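PDB 2GZQ: phosphatidylethanolamine-binding protein from Plasmodium vivax, which probably binds phosphatidylethanolamine or related phosphate-bearing ligands, as a lipid-binding member of the phosphatidylethanolamine-binding protein family. Local coordinates for residues E21-H26 and V190-C195; P86-R91 and R97-W102. All blocks are in the same frame, centred on the assembly; numbering follows the deposited sequence. Where two conformers were deposited one is given.

Contact 1. Residues E21-H26 and V190-C195; sequences EKIIPH and VGFNWC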
ATOM      1  N   GLU A  21       9.136   7.312 -12.719  1.00  2.77           N
ATOM      2  CA  GLU A  21       8.665   8.009 -11.515  1.00  3.46           C
ATOM      3  C   GLU A  21       9.525   7.749 -10.284  1.00  3.69           C
ATOM      4  O   GLU A  21       9.247   8.280  -9.200  1.00  5.49           O
ATOM      5  CB  GLU A  21       7.209   7.638 -11.223  1.00  4.34           C
ATOM      6  CG  GLU A  21       6.303   7.952 -12.390  1.00  6.96           C
ATOM      7  CD  GLU A  21       6.219   9.430 -12.713  1.00  8.04           C
ATOM      8  OE1 GLU A  21       6.340  10.279 -11.797  1.00  8.13           O
ATOM      9  OE2 GLU A  21       6.053   9.780 -13.905  1.00  9.93           O
ATOM     10  N   LYS A  22      10.572   6.951 -10.468  1.00  3.44           N
ATOM     11  CA  LYS A  22      11.501   6.537  -9.414  1.00  4.86           C
ATOM     12  C   LYS A  22      10.854   5.720  -8.297  1.00  4.06           C
ATOM     13  O   LYS A  22      11.443   5.542  -7.232  1.00  4.99           O
ATOM     14  CB  LYS A  22      12.285   7.716  -8.878  1.00  5.52           C
ATOM     15  CG  LYS A  22      13.159   8.307  -9.984  1.00  7.56           C
ATOM     16  CD  LYS A  22      14.243   9.243  -9.510  1.00 10.10           C
ATOM     17  CE  LYS A  22      15.015   9.742 -10.710  1.00 13.94           C
ATOM     18  NZ  LYS A  22      14.109  10.136 -11.831  1.00 44.35           N
ATOM     19  N   ILE A  23       9.690   5.170  -8.573  1.00  3.67           N
ATOM     20  CA  ILE A  23       9.154   4.169  -7.703  0.50  8.16           C
ATOM     21  C   ILE A  23      10.068   2.938  -7.631  1.00  4.21           C
ATOM     22  O   ILE A  23      10.225   2.347  -6.571  1.00  3.30           O
ATOM     23  CB  ILE A  23       7.715   3.931  -8.097  0.50  2.78           C
ATOM     24  CG1 ILE A  23       6.940   5.213  -7.785  0.50  3.91           C
ATOM     25  CG2 ILE A  23       7.141   2.738  -7.410  0.50  2.82           C
ATOM     26  CD1 ILE A  23       5.626   5.296  -8.458  0.50  4.18           C
ATOM     27  N   ILE A  24      10.723   2.614  -8.731  1.00  3.27           N
ATOM     28  CA  ILE A  24      11.968   1.867  -8.675  1.00  3.72           C
ATOM     29  C   ILE A  24      13.050   2.932  -8.858  1.00  4.77           C
ATOM     30  O   ILE A  24      13.046   3.626  -9.892  1.00  4.26           O
ATOM     31  CB  ILE A  24      12.055   0.859  -9.872  1.00  4.76           C
ATOM     32  CG1 ILE A  24      10.933  -0.163  -9.761  1.00  4.59           C
ATOM     33  CG2 ILE A  24      13.418   0.227  -9.957  1.00  5.10           C
ATOM     34  CD1 ILE A  24      10.722  -0.976 -11.036  1.00  7.12           C
ATOM     35  N   PRO A  25      13.989   3.088  -7.912  1.00  4.34           N
ATOM     36  CA  PRO A  25      14.257   2.223  -6.751  1.00  3.78           C
ATOM     37  C   PRO A  25      13.736   2.678  -5.386  1.00  3.80           C
ATOM     38  O   PRO A  25      14.078   2.055  -4.402  1.00  5.84           O
ATOM     39  CB  PRO A  25      15.775   2.262  -6.700  1.00  4.32           C
ATOM     40  CG  PRO A  25      16.105   3.667  -7.081  1.00  5.29           C
ATOM     41  CD  PRO A  25      15.074   4.083  -8.094  1.00  3.66           C
ATOM     42  N   HIS A  26      12.946   3.747  -5.300  1.00  3.21           N
ATOM     43  CA  HIS A  26      12.606   4.348  -3.996  1.00  3.54           C
ATOM     44  C   HIS A  26      11.662   3.487  -3.184  1.00  3.27           C
ATOM     45  O   HIS A  26      11.744   3.487  -1.946  1.00  5.26           O
ATOM     46  CB  HIS A  26      11.988   5.719  -4.144  1.00  3.03           C
ATOM     47  CG  HIS A  26      12.930   6.730  -4.664  1.00  4.54           C
ATOM     48  ND1 HIS A  26      12.516   7.987  -5.039  1.00  4.50           N
ATOM     49  CD2 HIS A  26      14.265   6.688  -4.874  1.00  5.44           C
ATOM     50  CE1 HIS A  26      13.550   8.681  -5.467  1.00  3.82           C
ATOM     51  NE2 HIS A  26      14.627   7.911  -5.367  1.00  4.87           N
ATOM     52  N   VAL A 190       2.595  -8.697  -6.307  1.00  2.00           N
ATOM     53  CA  VAL A 190       1.824  -8.985  -7.526  1.00  2.00           C
ATOM     54  C   VAL A 190       1.053  -7.816  -8.134  1.00  2.00           C
ATOM     55  O   VAL A 190       0.612  -7.910  -9.252  1.00  2.00           O
ATOM     56  CB  VAL A 190       0.884 -10.179  -7.340  1.00  2.00           C
ATOM     57  CG1 VAL A 190       1.629 -11.466  -7.001  1.00  2.00           C
ATOM     58  CG2 VAL A 190      -0.203  -9.881  -6.279  1.00  2.00           C
ATOM     59  N   GLY A 191       0.953  -6.710  -7.405  1.00  2.00           N
ATOM     60  CA  GLY A 191       0.219  -5.558  -7.889  1.00  2.00           C
ATOM     61  C   GLY A 191       0.683  -4.290  -7.237  1.00  2.00           C
ATOM     62  O   GLY A 191       1.266  -4.288  -6.160  1.00  2.00           O
ATOM     63  N   PHE A 192       0.403  -3.180  -7.911  1.00  2.00           N
ATOM     64  CA  PHE A 192       0.827  -1.865  -7.442  1.00  2.00           C
ATOM     65  C   PHE A 192      -0.058  -0.785  -8.040  1.00  2.10           C
ATOM     66  O   PHE A 192      -0.435  -0.865  -9.219  1.00  4.06           O
ATOM     67  CB  PHE A 192       2.270  -1.598  -7.854  1.00  2.00           C
ATOM     68  CG  PHE A 192       2.834  -0.342  -7.253  1.00  2.00           C
ATOM     69  CD1 PHE A 192       3.001   0.827  -8.017  1.00  2.00           C
ATOM     70  CD2 PHE A 192       3.193  -0.302  -5.921  1.00  2.00           C
ATOM     71  CE1 PHE A 192       3.490   1.984  -7.447  1.00  2.07           C
ATOM     72  CE2 PHE A 192       3.672   0.861  -5.357  1.00  2.00           C
ATOM     73  CZ  PHE A 192       3.819   2.004  -6.126  1.00  2.00           C
ATOM     74  N   ASN A 193      -0.361   0.250  -7.263  1.00  2.00           N
ATOM     75  CA  ASN A 193      -0.921   1.477  -7.847  1.00  2.00           C
ATOM     76  C   ASN A 193      -0.492   2.614  -6.965  1.00  2.00           C
ATOM     77  O   ASN A 193      -0.064   2.425  -5.825  1.00  2.00           O
ATOM     78  CB  ASN A 193      -2.454   1.384  -7.944  1.00  2.00           C
ATOM     79  CG  ASN A 193      -3.025   2.160  -9.096  1.00  2.00           C
ATOM     80  OD1 ASN A 193      -2.438   3.175  -9.555  1.00  2.36           O
ATOM     81  ND2 ASN A 193      -4.197   1.710  -9.561  1.00  4.02           N
ATOM     82  N   TRP A 194      -0.556   3.833  -7.496  1.00  2.00           N
ATOM     83  CA  TRP A 194      -0.144   4.992  -6.708  1.00  2.00           C
ATOM     84  C   TRP A 194      -0.780   6.232  -7.288  1.00  2.00           C
ATOM     85  O   TRP A 194      -1.276   6.227  -8.420  1.00  2.00           O
ATOM     86  CB  TRP A 194       1.408   5.131  -6.663  1.00  2.00           C
ATOM     87  CG  TRP A 194       2.015   5.816  -7.863  1.00  2.12           C
ATOM     88  CD1 TRP A 194       2.533   7.062  -7.876  1.00  2.84           C
ATOM     89  CD2 TRP A 194       2.174   5.293  -9.189  1.00  2.70           C
ATOM     90  NE1 TRP A 194       3.009   7.369  -9.138  1.00  3.79           N
ATOM     91  CE2 TRP A 194       2.814   6.293  -9.960  1.00  3.69           C
ATOM     92  CE3 TRP A 194       1.847   4.086  -9.797  1.00  4.26           C
ATOM     93  CZ2 TRP A 194       3.102   6.121 -11.330  1.00  6.73           C
ATOM     94  CZ3 TRP A 194       2.148   3.907 -11.166  1.00  6.09           C
ATOM     95  CH2 TRP A 194       2.759   4.927 -11.908  1.00  8.20           C
ATOM     96  N   CYS A 195      -0.722   7.303  -6.493  1.00  2.00           N
ATOM     97  CA  CYS A 195      -1.110   8.634  -6.936  1.00  2.00           C
ATOM     98  C   CYS A 195      -0.118   9.618  -6.373  1.00  2.00           C
ATOM     99  O   CYS A 195       0.754   9.241  -5.592  1.00  2.00           O
ATOM    100  CB  CYS A 195      -2.546   8.943  -6.460  1.00  2.00           C
ATOM    101  SG  CYS A 195      -2.760   9.022  -4.673  1.00  2.00           S
TER
HETATM  102  O   HOH W   1       4.471   9.757  -9.625  1.00 19.41           O

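Contact 2. Residues P86-R91 and R97-W102; sequences PDFPSR and RDYVHW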
ATOM      1  N   PRO A  86       6.164   6.855   0.770  1.00  4.49           N
ATOM      2  CA  PRO A  86       7.610   6.815   0.742  1.00  5.33           C
ATOM      3  C   PRO A  86       8.246   8.197   0.849  1.00  4.46           C
ATOM      4  O   PRO A  86       9.456   8.314   0.969  1.00  6.01           O
ATOM      5  CB  PRO A  86       7.918   6.180  -0.624  1.00  5.13           C
ATOM      6  CG  PRO A  86       6.753   6.657  -1.487  1.00  6.26           C
ATOM      7  CD  PRO A  86       5.571   6.727  -0.576  1.00  6.52           C
ATOM      8  N   ASP A  87       7.436   9.236   0.813  1.00  4.21           N
ATOM      9  CA  ASP A  87       7.895  10.614   0.757  1.00  5.34           C
ATOM     10  C   ASP A  87       7.538  11.372   2.024  1.00  5.54           C
ATOM     11  O   ASP A  87       7.126  12.533   2.006  1.00  8.25           O
ATOM     12  CB  ASP A  87       7.283  11.248  -0.471  1.00  4.61           C
ATOM     13  CG  ASP A  87       7.742  10.562  -1.756  1.00  4.49           C
ATOM     14  OD1 ASP A  87       8.932  10.196  -1.824  1.00  5.09           O
ATOM     15  OD2 ASP A  87       6.927  10.395  -2.695  1.00  4.98           O
ATOM     16  N   PHE A  88       7.652  10.683   3.143  1.00  6.17           N
ATOM     17  CA  PHE A  88       7.254  11.214   4.444  1.00  4.90           C
ATOM     18  C   PHE A  88       8.462  11.536   5.296  1.00  3.66           C
ATOM     19  O   PHE A  88       9.351  10.696   5.413  1.00  4.88           O
ATOM     20  CB  PHE A  88       6.420  10.163   5.183  1.00  5.90           C
ATOM     21  CG  PHE A  88       5.953  10.624   6.519  1.00  5.35           C
ATOM     22  CD1 PHE A  88       6.736  10.467   7.632  1.00  5.71           C
ATOM     23  CD2 PHE A  88       4.727  11.263   6.654  1.00  9.72           C
ATOM     24  CE1 PHE A  88       6.315  10.922   8.866  1.00 10.38           C
ATOM     25  CE2 PHE A  88       4.310  11.722   7.896  1.00 12.13           C
ATOM     26  CZ  PHE A  88       5.109  11.554   8.988  1.00  8.99           C
ATOM     27  N   PRO A  89       8.473  12.693   5.955  1.00  5.25           N
ATOM     28  CA  PRO A  89       7.472  13.744   5.938  1.00  4.19           C
ATOM     29  C   PRO A  89       7.448  14.585   4.690  1.00  6.24           C
ATOM     30  O   PRO A  89       6.451  15.282   4.451  1.00  7.05           O
ATOM     31  CB  PRO A  89       7.807  14.598   7.166  1.00  8.31           C
ATOM     32  CG  PRO A  89       9.170  14.268   7.524  1.00 10.83           C
ATOM     33  CD  PRO A  89       9.526  12.941   6.939  1.00  4.84           C
ATOM     34  N   SER A  90       8.532  14.596   3.928  1.00  6.53           N
ATOM     35  CA  SER A  90       8.539  15.366   2.699  1.00  7.80           C
ATOM     36  C   SER A  90       9.271  14.638   1.608  1.00  7.78           C
ATOM     37  O   SER A  90      10.105  13.740   1.855  1.00  6.69           O
ATOM     38  CB  SER A  90       9.187  16.719   2.888  1.00  8.43           C
ATOM     39  OG  SER A  90      10.581  16.567   3.053  1.00 10.26           O
ATOM     40  N   ARG A  91       8.976  15.046   0.382  1.00  7.51           N
ATOM     41  CA  ARG A  91       9.597  14.480  -0.787  1.00  7.76           C
ATOM     42  C   ARG A  91      11.116  14.711  -0.796  1.00  7.31           C
ATOM     43  O   ARG A  91      11.878  13.820  -1.146  1.00  8.43           O
ATOM     44  CB  ARG A  91       8.948  15.083  -2.031  1.00  7.00           C
ATOM     45  CG  ARG A  91       9.454  14.551  -3.353  1.00  6.74           C
ATOM     46  CD  ARG A  91       9.177  13.074  -3.501  1.00  9.06           C
ATOM     47  NE  ARG A  91       9.501  12.629  -4.842  1.00  8.31           N
ATOM     48  CZ  ARG A  91       8.671  12.675  -5.886  1.00 10.28           C
ATOM     49  NH1 ARG A  91       7.405  13.108  -5.769  1.00  9.36           N
ATOM     50  NH2 ARG A  91       9.096  12.247  -7.058  1.00 13.25           N
ATOM     51  N   ARG A  97      10.488   7.459   5.570  1.00  4.36           N
ATOM     52  CA  ARG A  97      10.203   6.450   4.486  1.00  4.32           C
ATOM     53  C   ARG A  97      10.321   5.047   5.141  1.00  4.34           C
ATOM     54  O   ARG A  97      11.364   4.750   5.740  1.00  5.33           O
ATOM     55  CB  ARG A  97      11.291   6.553   3.357  1.00  4.78           C
ATOM     56  CG  ARG A  97      11.174   5.452   2.225  1.00  5.35           C
ATOM     57  CD  ARG A  97      12.120   5.737   1.119  1.00  6.53           C
ATOM     58  NE  ARG A  97      11.738   6.954   0.416  1.00  6.11           N
ATOM     59  CZ  ARG A  97      12.424   7.521  -0.568  1.00 10.87           C
ATOM     60  NH1 ARG A  97      13.550   6.982  -0.992  1.00 10.93           N
ATOM     61  NH2 ARG A  97      11.956   8.622  -1.137  1.00 12.42           N
ATOM     62  N   ASP A  98       9.398   4.111   4.953  1.00  2.69           N
ATOM     63  CA  ASP A  98       8.024   4.277   4.449  1.00  2.13           C
ATOM     64  C   ASP A  98       7.094   4.543   5.623  1.00  3.22           C
ATOM     65  O   ASP A  98       7.122   3.824   6.623  1.00  4.90           O
ATOM     66  CB  ASP A  98       7.551   2.971   3.820  1.00  3.46           C
ATOM     67  CG  ASP A  98       8.251   2.630   2.521  1.00  3.77           C
ATOM     68  OD1 ASP A  98       8.702   3.563   1.835  1.00  3.84           O
ATOM     69  OD2 ASP A  98       8.291   1.427   2.172  1.00  4.69           O
ATOM     70  N   TYR A  99       6.232   5.539   5.527  1.00  2.77           N
ATOM     71  CA  TYR A  99       5.146   5.695   6.502  1.00  2.75           C
ATOM     72  C   TYR A  99       4.018   4.762   6.108  1.00  3.37           C
ATOM     73  O   TYR A  99       3.566   4.792   4.961  1.00  5.00           O
ATOM     74  CB  TYR A  99       4.680   7.154   6.531  1.00  3.08           C
ATOM     75  CG  TYR A  99       3.678   7.459   7.615  1.00  3.62           C
ATOM     76  CD1 TYR A  99       4.082   7.977   8.831  1.00  5.41           C
ATOM     77  CD2 TYR A  99       2.363   7.170   7.439  1.00  5.66           C
ATOM     78  CE1 TYR A  99       3.144   8.241   9.833  1.00  8.26           C
ATOM     79  CE2 TYR A  99       1.423   7.420   8.445  1.00  7.02           C
ATOM     80  CZ  TYR A  99       1.840   7.958   9.619  1.00  6.29           C
ATOM     81  OH  TYR A  99       0.889   8.187  10.607  1.00 12.69           O
ATOM     82  N   VAL A 100       3.562   3.930   7.038  1.00  2.48           N
ATOM     83  CA  VAL A 100       2.517   2.980   6.727  1.00  3.19           C
ATOM     84  C   VAL A 100       1.136   3.456   7.197  1.00  3.32           C
ATOM     85  O   VAL A 100       0.867   3.574   8.386  1.00  3.25           O
ATOM     86  CB  VAL A 100       2.873   1.537   7.183  1.00  2.82           C
ATOM     87  CG1 VAL A 100       3.205   1.476   8.648  1.00  3.46           C
ATOM     88  CG2 VAL A 100       1.751   0.553   6.799  1.00  4.35           C
ATOM     89  N   HIS A 101       0.289   3.742   6.217  1.00  2.72           N
ATOM     90  CA  HIS A 101      -1.072   4.162   6.450  1.00  2.13           C
ATOM     91  C   HIS A 101      -2.037   3.032   6.760  1.00  2.00           C
ATOM     92  O   HIS A 101      -3.055   3.275   7.432  1.00  2.00           O
ATOM     93  CB  HIS A 101      -1.555   4.927   5.214  1.00  3.12           C
ATOM     94  CG  HIS A 101      -0.887   6.240   5.055  1.00  2.68           C
ATOM     95  ND1 HIS A 101      -1.196   7.315   5.845  1.00  4.69           N
ATOM     96  CD2 HIS A 101       0.123   6.650   4.247  1.00  4.51           C
ATOM     97  CE1 HIS A 101      -0.411   8.338   5.529  1.00  5.12           C
ATOM     98  NE2 HIS A 101       0.397   7.958   4.555  1.00  5.42           N
ATOM     99  N   TRP A 102      -1.803   1.839   6.235  1.00  2.07           N
ATOM    100  CA  TRP A 102      -2.831   0.797   6.234  1.00  2.21           C
ATOM    101  C   TRP A 102      -2.175  -0.514   5.892  1.00  2.74           C
ATOM    102  O   TRP A 102      -1.346  -0.566   4.981  1.00  3.43           O
ATOM    103  CB  TRP A 102      -3.916   1.166   5.209  1.00  3.28           C
ATOM    104  CG  TRP A 102      -5.096   0.248   5.140  1.00  2.26           C
ATOM    105  CD1 TRP A 102      -5.664  -0.474   6.155  1.00  2.98           C
ATOM    106  CD2 TRP A 102      -5.864  -0.018   3.971  1.00  2.41           C
ATOM    107  NE1 TRP A 102      -6.750  -1.171   5.674  1.00  2.27           N
ATOM    108  CE2 TRP A 102      -6.888  -0.911   4.335  1.00  2.37           C
ATOM    109  CE3 TRP A 102      -5.782   0.422   2.643  1.00  3.35           C
ATOM    110  CZ2 TRP A 102      -7.803  -1.407   3.418  1.00  2.91           C
ATOM    111  CZ3 TRP A 102      -6.715  -0.051   1.734  1.00  4.30           C
ATOM    112  CH2 TRP A 102      -7.718  -0.954   2.125  1.00  3.05           C
TER

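Contact 1. Residues E21-H26 and V190-C195
Helix-on-sheet packing, made wholly by side chains, brings I23 against F192 and W194 on strand 188-198, at the buried start of the short helix 23-26. The backbones stay well apart, with I23 CA and W194 CA 9.4 Å from each other, so long or large residues must span the gap. I23 has two conformers, and in one of them both branches do so. Its CD1 then lies over the five-membered ring of the indole (CH-pi), at a distance to W194 CE2, 3.3 Å, short enough to be treated with caution; I23 CG2 meets F192 CZ at 3.6 Å. There a near-anti chi2 (163°) probably extends the isoleucine to the indole.

F192 and W194 lie on the same face of the strand, whereas N193 between them turns its amide to M39 and H51. Helices 15-20 and 23-26 pack on the first face; this is the phosphatidylethanolamine-binding protein beta fold, whose large central sheet packs against a smaller antiparallel one. K22 has a positive phi and ends helix 15-20 in a Schellman motif, then serves as N-cap of helix 23-26.

E21 sits at the more open margin: its CG packs 3.8 Å from W194 CZ2, and its carboxylate joins the indole through water 1. The water, in the ring plane, accepts from W194 NE1 at 2.8 Å and donates to E21 OE1 at 2.9 Å.

Contact 2. Residues P86-R91 and R97-W102
The carbonyl oxygen of P86 accepts from the guanidinium of R97, the chief polar link between two arms of the loop that joins strands 77-85 and 99-107. R97 NE donates to P86 O at 2.7 Å with an almost straight N-H (171°), and the oxygen lies in the guanidinium plane; R97 NH2 adds a weak bond to P86 O at 3.3 Å. The bend at chi3 (-67°) folds the arginine back over the proline, whose nitrogen has no hydrogen but whose carbonyl is still an acceptor.

D87 OD1 forms only a weak, 3.5 Å bond and salt bridge to R97 NH2, the planes 69° apart; its stronger partner is R139. R91 NE makes a long, charge-only approach to D87 OD1, while R91 NH1 donates to the L137 carbonyl. D98 OD2 takes the backbone N of A178, leaving OD1 against P86 CA. Next to this polar cluster, Y99 CD1 lies over the centre of one face of the F88 ring, and P89 CB covers the other.

P86-P89 end the family's DPDxP signature, which begins at D85 and lines the ligand pocket in relatives. R97 holds the main chain at P86 by a nearly straight bond, and its weak link to D87 leaves that carboxylate mainly to R139.

Overall arrangement
The two contacts lie about 13 Å apart, centre to centre, and both reach the mixed sheet: contact 1 through strand 188-198, contact 2 through strand 99-107. Strands 138-148 and 77-85 separate those two in the sheet order. Along the chain the partners of contact 1 come first and last, near the two ends, and contact 2 falls between them as a local loop closure. They touch directly where H26 CG packs 3.7 Å from R97 NH1. R139 of strand 138-148 also connects them, bonding to E21 O and H26 ND1 on one side and D87 on the other, so the N-terminal helices and the signature loop share one arginine.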